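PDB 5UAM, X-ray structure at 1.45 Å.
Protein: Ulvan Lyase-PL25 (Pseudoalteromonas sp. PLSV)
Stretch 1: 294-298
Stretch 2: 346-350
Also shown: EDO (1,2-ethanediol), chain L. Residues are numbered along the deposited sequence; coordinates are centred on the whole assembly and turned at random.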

# COMPACT_ATOMS: atom_id res chain seq x y z
N THR A 294 -18.96 -8.05 -7.58
CA THR A 294 -17.85 -7.98 -6.64
C THR A 294 -18.03 -6.96 -5.52
O THR A 294 -17.15 -6.86 -4.65
N MET A 295 -19.10 -6.19 -5.50
CA MET A 295 -19.32 -5.25 -4.40
C MET A 295 -19.28 -5.98 -3.07
O MET A 295 -19.93 -7.02 -2.89
N ALA A 296 -18.53 -5.43 -2.12
CA ALA A 296 -18.48 -5.95 -0.76
C ALA A 296 -19.20 -5.08 0.24
O ALA A 296 -19.93 -5.61 1.08
N MET A 297 -19.07 -3.76 0.17
CA MET A 297 -19.84 -2.89 1.05
C MET A 297 -19.99 -1.53 0.40
O MET A 297 -18.99 -0.88 0.07
N ARG A 298 -21.23 -1.08 0.26
CA ARG A 298 -21.50 0.27 -0.19
C ARG A 298 -21.27 1.22 0.98
O ARG A 298 -21.51 0.87 2.14
N GLU A 346 -22.99 -13.68 3.34
CA GLU A 346 -23.20 -12.29 3.00
C GLU A 346 -22.04 -11.47 3.53
O GLU A 346 -21.30 -11.91 4.42
N TRP A 347 -21.87 -10.28 2.97
CA TRP A 347 -20.93 -9.32 3.52
C TRP A 347 -21.59 -8.59 4.69
O TRP A 347 -22.76 -8.19 4.62
N VAL A 348 -20.82 -8.45 5.76
CA VAL A 348 -21.28 -7.82 6.98
C VAL A 348 -20.25 -6.79 7.43
O VAL A 348 -19.11 -6.76 6.95
N GLY A 349 -20.67 -5.94 8.35
CA GLY A 349 -19.75 -5.01 8.97
C GLY A 349 -19.89 -3.59 8.47
O GLY A 349 -21.00 -3.12 8.19
N GLY A 350 -18.76 -2.91 8.38
CA GLY A 350 -18.73 -1.50 8.07
C GLY A 350 -18.55 -0.61 9.27
O GLY A 350 -18.55 0.61 9.11

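Two strands need not share a hydrogen-bond ladder to pack closely, and the pair formed by residues 295-297 and 347-350 of this ulvan lyase illustrates the point. Their axes cross at 41°, no direct hydrogen bond joins them, and side chains do most of the work, with Trp347, Met297 and Ala296 covering the most surface.

Trp347 is the centrepiece. Its CA-to-CB bond points toward the other strand, and chi1 in the m well (-67°) with chi2 at 98° lays the indole beneath Ala296. The alanine itself leaves its backbone sideways, yet its CB sits 3.5 Å from the centroid of the six-membered ring of Trp347, only 8° off the ring normal, a nearly ideal CH-pi contact over the face. The fit is tight at the root of the tryptophan too, where Ala296 O lies 3.1 Å from Trp347 CB.

Met297 also starts out sideways, but its t, p, p rotamer folds the thioether so that the terminal methyl comes nearer. Met297 CE rests 3.7 Å from Val348 C and 3.9 Å from Gly349 O, so this flexible side chain packs largely against main chain; the CA-to-CB bond of Val348 points away. At Gly349 and Gly350 the backbone angles alone call for glycine, since a CB would be jammed against the preceding carbonyl oxygen.

Polar linkage is indirect. Met295 O and Trp347 NE1 are 3.5 Å apart at a poor angle for a hydrogen bond, and a water bridges them instead, donating to Met295 O (2.8 Å) and accepting from Trp347 NE1 (2.9 Å). The same carbonyl accepts a second hydrogen bond from 1,2-ethanediol, probably a crystallisation component, with EDO O1 2.7 Å from Met295 O. Met295 is also t, p, p, and its CA-to-CB bond points away.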

# COMPACT_ATOMS: atom_id res chain seq x y z
CB THR A 294 -16.52 -7.66 -7.36
OG1 THR A 294 -16.59 -6.36 -7.95
CG2 THR A 294 -16.23 -8.70 -8.42
CB MET A 295 -20.68 -4.57 -4.56
CG MET A 295 -21.03 -3.59 -3.45
SD MET A 295 -20.00 -2.14 -3.49
CE MET A 295 -20.64 -1.29 -4.96
CB ALA A 296 -17.02 -6.11 -0.32
CB MET A 297 -19.13 -2.76 2.41
CG MET A 297 -19.99 -2.07 3.46
SD MET A 297 -21.51 -2.97 3.85
CE MET A 297 -20.89 -4.50 4.58
CB ARG A 298 -22.93 0.39 -0.72
CG ARG A 298 -23.06 -0.30 -2.08
CD ARG A 298 -24.46 -0.18 -2.75
NE ARG A 298 -24.34 -0.65 -4.13
CZ ARG A 298 -24.47 -1.92 -4.52
NH1 ARG A 298 -24.77 -2.87 -3.64
NH2 ARG A 298 -24.31 -2.25 -5.80
CB GLU A 346 -24.53 -11.75 3.57
CG GLU A 346 -24.61 -11.78 5.08
CD GLU A 346 -25.72 -12.69 5.63
OE1 GLU A 346 -26.68 -12.99 4.88
OE2 GLU A 346 -25.62 -13.11 6.81
CB TRP A 347 -20.55 -8.30 2.45
CG TRP A 347 -19.76 -8.84 1.32
CD1 TRP A 347 -20.24 -9.22 0.09
CD2 TRP A 347 -18.36 -9.06 1.29
NE1 TRP A 347 -19.19 -9.65 -0.70
CE2 TRP A 347 -18.03 -9.57 0.01
CE3 TRP A 347 -17.33 -8.88 2.22
CZ2 TRP A 347 -16.72 -9.89 -0.34
CZ3 TRP A 347 -16.04 -9.20 1.86
CH2 TRP A 347 -15.75 -9.70 0.58
CB VAL A 348 -21.58 -8.84 8.10
CG1 VAL A 348 -22.68 -9.80 7.66
CG2 VAL A 348 -20.33 -9.60 8.49
C1 EDO L . -22.47 -7.75 -5.12
O1 EDO L . -22.43 -7.82 -3.68
C2 EDO L . -23.83 -7.26 -5.60
O2 EDO L . -23.98 -5.89 -5.25
O HOH W 1 -19.17 -9.62 -3.64